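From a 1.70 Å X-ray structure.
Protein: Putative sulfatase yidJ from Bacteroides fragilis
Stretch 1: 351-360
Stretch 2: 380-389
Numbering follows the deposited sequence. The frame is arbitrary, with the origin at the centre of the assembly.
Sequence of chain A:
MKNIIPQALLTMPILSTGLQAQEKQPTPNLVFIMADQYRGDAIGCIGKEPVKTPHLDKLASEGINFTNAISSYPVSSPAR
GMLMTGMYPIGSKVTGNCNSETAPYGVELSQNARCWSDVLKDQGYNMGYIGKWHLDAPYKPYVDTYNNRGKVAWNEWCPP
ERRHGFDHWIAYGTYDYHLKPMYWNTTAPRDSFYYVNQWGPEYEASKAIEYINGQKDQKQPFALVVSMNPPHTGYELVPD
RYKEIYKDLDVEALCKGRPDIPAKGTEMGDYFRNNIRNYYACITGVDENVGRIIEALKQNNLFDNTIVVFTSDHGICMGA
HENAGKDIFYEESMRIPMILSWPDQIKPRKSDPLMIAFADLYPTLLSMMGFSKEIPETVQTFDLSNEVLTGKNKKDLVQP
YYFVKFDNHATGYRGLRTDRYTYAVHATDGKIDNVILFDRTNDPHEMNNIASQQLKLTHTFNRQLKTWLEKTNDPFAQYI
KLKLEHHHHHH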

# COMPACT_ATOMS: atom_id res chain seq x y z
N SER A 351 21.75 7.47 31.92
CA SER A 351 21.53 6.25 31.16
C SER A 351 21.81 5.04 32.03
O SER A 351 22.78 5.01 32.79
N ASP A 352 20.95 4.03 31.92
CA ASP A 352 21.12 2.81 32.70
C ASP A 352 21.38 1.67 31.72
O ASP A 352 20.61 1.45 30.79
N PRO A 353 22.48 0.92 31.92
CA PRO A 353 22.82 -0.20 31.03
C PRO A 353 22.08 -1.51 31.31
O PRO A 353 22.32 -2.51 30.64
N LEU A 354 21.19 -1.51 32.30
CA LEU A 354 20.44 -2.72 32.65
C LEU A 354 19.77 -3.35 31.43
O LEU A 354 19.00 -2.69 30.74
N MSE A 355 20.03 -4.63 31.18
CA MSE A 355 19.44 -5.29 30.02
C MSE A 355 18.03 -5.81 30.32
O MSE A 355 17.76 -7.01 30.23
N ILE A 356 17.14 -4.89 30.69
CA ILE A 356 15.77 -5.24 31.00
C ILE A 356 15.05 -5.63 29.71
O ILE A 356 15.34 -5.09 28.64
N ALA A 357 14.14 -6.59 29.80
CA ALA A 357 13.40 -7.03 28.63
C ALA A 357 11.94 -6.66 28.73
O ALA A 357 11.39 -6.50 29.82
N PHE A 358 11.30 -6.53 27.57
CA PHE A 358 9.89 -6.19 27.48
C PHE A 358 9.07 -7.09 28.41
O PHE A 358 8.19 -6.61 29.13
N ALA A 359 9.39 -8.38 28.42
CA ALA A 359 8.66 -9.36 29.24
C ALA A 359 8.93 -9.32 30.74
O ALA A 359 8.23 -9.96 31.52
N ASP A 360 9.95 -8.58 31.17
CA ASP A 360 10.27 -8.49 32.59
C ASP A 360 9.39 -7.47 33.30
O ASP A 360 9.39 -7.40 34.53
N GLN A 380 7.77 -16.40 34.93
CA GLN A 380 9.16 -16.83 34.69
C GLN A 380 10.17 -15.71 34.44
O GLN A 380 11.37 -15.93 34.60
N THR A 381 9.70 -14.54 34.03
CA THR A 381 10.60 -13.44 33.72
C THR A 381 11.29 -12.79 34.93
O THR A 381 10.91 -13.04 36.08
N PHE A 382 12.30 -11.97 34.67
CA PHE A 382 13.07 -11.31 35.73
C PHE A 382 12.39 -10.17 36.47
O PHE A 382 11.81 -9.28 35.86
N ASP A 383 12.46 -10.22 37.80
CA ASP A 383 11.91 -9.16 38.65
C ASP A 383 13.10 -8.24 38.87
O ASP A 383 13.96 -8.51 39.71
N LEU A 384 13.15 -7.15 38.12
CA LEU A 384 14.27 -6.21 38.21
C LEU A 384 13.88 -4.93 38.94
O LEU A 384 14.50 -3.88 38.73
N SER A 385 12.87 -5.01 39.79
CA SER A 385 12.40 -3.84 40.52
C SER A 385 13.48 -3.09 41.30
O SER A 385 13.53 -1.86 41.26
N ASN A 386 14.34 -3.82 42.00
CA ASN A 386 15.40 -3.18 42.77
C ASN A 386 16.38 -2.46 41.86
O ASN A 386 16.77 -1.32 42.13
N GLU A 387 16.78 -3.13 40.79
CA GLU A 387 17.70 -2.57 39.81
C GLU A 387 17.12 -1.29 39.20
O GLU A 387 17.81 -0.28 39.07
N VAL A 388 15.84 -1.33 38.83
CA VAL A 388 15.19 -0.17 38.24
C VAL A 388 15.11 1.00 39.22
O VAL A 388 15.43 2.13 38.88
N LEU A 389 14.68 0.71 40.45
CA LEU A 389 14.54 1.75 41.47
C LEU A 389 15.84 2.39 41.92
O LEU A 389 15.94 3.61 42.01

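Stretch 2 begins away from the contact. Gln 380 has an m chi1, lies out of reach of stretch 1, and its side-chain amide is hydrogen-bonded elsewhere in the structure.

Thr 381 is the first residue to point toward stretch 1. Its chi1 is p. The hydroxyl donates to the backbone of stretch 1, with Thr 381 OG1 2.9 Å from Ala 359 O. The methyl packs as well: Thr 381 CG2 lies 3.7 Å from Ala 359 CB. One small side chain thus makes both a polar and an apolar contact with the same alanine. Thr 381 CB also sits 3.3 Å from Asp 360 OD1.

Phe 382 uses both its backbone and its ring. Phe 382 N donates to Asp 360 OD1 at 2.9 Å. The CA-to-CB bond of Asp 360 points sideways, but its m rotamer brings the carboxylate nearer to stretch 2. The other oxygen serves stretch 1 itself: Ala 357 N donates to Asp 360 OD2 at 2.9 Å. The carboxylate therefore ties the local turn to the loop of stretch 2. Phe 382 has an m chi1, and its CA-to-CB bond points sideways. Its ring presents an edge to the same carboxylate, with Phe 382 CD1 3.5 Å from Asp 360 OD1. Asp 360 O and Phe 382 O approach to 3.3 Å, but both are acceptors and no hydrogen bond forms.

Asp 383 points away, with a t chi1. Its carboxylate works within stretch 2, where Asp 383 OD1 accepts from Ser 385 OG at 2.7 Å and from Ser 385 N at 3.1 Å.

Leu 384 occupies the N-cap position and points toward stretch 1. Its chi1 is m and its chi2 is t. Leu 384 CD1 reaches three residues: it is 4.1 Å from Leu 354 CD2, 3.9 Å from Ile 356 CG1 and 3.8 Å from Asp 360 OD2. This methyl links the apolar part of the contact to the polar part.

The helix starts at Ser 385, which is p and points away. Asn 386 is exposed and out of reach.

Glu 387 starts toward stretch 1, but its end leads away. The chi1 is m and the chi2 is p. Its aliphatic base makes the contact, with Glu 387 CB 3.8 Å from Leu 354 CD2. Leu 354 itself points toward the helix in a t, p rotamer. Water 1 bridges the stretches, 2.9 Å from Glu 387 O and 3.0 Å from Asp 352 OD2. Asp 352, with a t chi1, also accepts from its own stretch: Leu 354 N lies 2.9 Å from Asp 352 OD1.

Val 388 is t and sideways. Val 388 CG2 lies 4.2 Å from Leu 354 CD2 and 4.3 Å from Ile 356 CD1. Ile 356 is t at both chi angles. With Leu 384, these side chains form a small apolar cluster. Leu 389 lies beyond reach.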

# COMPACT_ATOMS: atom_id res chain seq x y z
CB SER A 351 22.46 6.21 29.93
OG SER A 351 22.25 7.34 29.09
CB ASP A 352 19.86 2.53 33.51
CG ASP A 352 20.10 1.56 34.65
OD1 ASP A 352 20.68 0.48 34.40
OD2 ASP A 352 19.71 1.88 35.79
CB PRO A 353 24.32 -0.34 31.23
CG PRO A 353 24.47 -0.04 32.69
CD PRO A 353 23.58 1.18 32.87
CB LEU A 354 19.37 -2.39 33.69
CG LEU A 354 18.55 -3.59 34.18
CD1 LEU A 354 19.43 -4.48 35.05
CD2 LEU A 354 17.34 -3.10 34.96
CB MSE A 355 20.31 -6.46 29.55
CG MSE A 355 20.03 -6.85 28.11
SE MSE A 355 20.72 -8.58 27.63
CE MSE A 355 22.60 -8.25 27.98
CB ILE A 356 15.04 -4.05 31.68
CG1 ILE A 356 13.58 -4.41 31.97
CG2 ILE A 356 15.11 -2.81 30.80
CD1 ILE A 356 12.88 -3.40 32.87
CB ALA A 357 13.53 -8.55 28.46
CB PHE A 358 9.44 -6.39 26.02
CG PHE A 358 8.04 -5.94 25.72
CD1 PHE A 358 7.66 -4.61 25.85
CD2 PHE A 358 7.10 -6.85 25.23
CE1 PHE A 358 6.39 -4.18 25.49
CE2 PHE A 358 5.82 -6.44 24.86
CZ PHE A 358 5.46 -5.10 24.99
CB ALA A 359 8.92 -10.76 28.71
CB ASP A 360 11.73 -8.09 32.80
CG ASP A 360 12.70 -9.11 32.21
OD1 ASP A 360 12.37 -10.32 32.23
OD2 ASP A 360 13.79 -8.69 31.76
CB GLN A 380 9.20 -17.77 33.49
CG GLN A 380 8.31 -18.99 33.58
CD GLN A 380 8.35 -19.81 32.31
OE1 GLN A 380 7.90 -19.36 31.25
NE2 GLN A 380 8.89 -21.02 32.40
CB THR A 381 9.88 -12.38 32.87
OG1 THR A 381 8.76 -11.86 33.59
CG2 THR A 381 9.38 -13.01 31.56
CB PHE A 382 14.40 -10.77 35.17
CG PHE A 382 15.30 -11.82 34.57
CD1 PHE A 382 15.22 -12.13 33.22
CD2 PHE A 382 16.24 -12.48 35.36
CE1 PHE A 382 16.07 -13.08 32.65
CE2 PHE A 382 17.09 -13.43 34.81
CZ PHE A 382 17.02 -13.72 33.45
CB ASP A 383 11.43 -9.71 39.99
CG ASP A 383 10.90 -8.62 40.92
OD1 ASP A 383 11.22 -7.44 40.70
OD2 ASP A 383 10.16 -8.96 41.87
CB LEU A 384 14.77 -5.88 36.80
CG LEU A 384 15.22 -7.08 35.95
CD1 LEU A 384 15.43 -6.65 34.50
CD2 LEU A 384 16.50 -7.65 36.52
CB SER A 385 11.26 -4.24 41.47
OG SER A 385 11.66 -5.28 42.34
CB ASN A 386 16.14 -4.22 43.62
CG ASN A 386 17.19 -3.58 44.51
OD1 ASN A 386 18.39 -3.70 44.26
ND2 ASN A 386 16.74 -2.88 45.54
CB GLU A 387 17.98 -3.58 38.70
CG GLU A 387 18.83 -4.79 39.08
CD GLU A 387 18.13 -5.76 40.02
OE1 GLU A 387 16.89 -5.84 40.01
OE2 GLU A 387 18.85 -6.46 40.78
CB VAL A 388 13.77 -0.52 37.74
CG1 VAL A 388 13.05 0.73 37.29
CG2 VAL A 388 13.86 -1.52 36.59
CB LEU A 389 13.82 1.18 42.69
CG LEU A 389 12.34 0.78 42.55
CD1 LEU A 389 11.91 0.03 43.80
CD2 LEU A 389 11.49 2.03 42.36
O HOH W 1 19.90 -0.81 37.17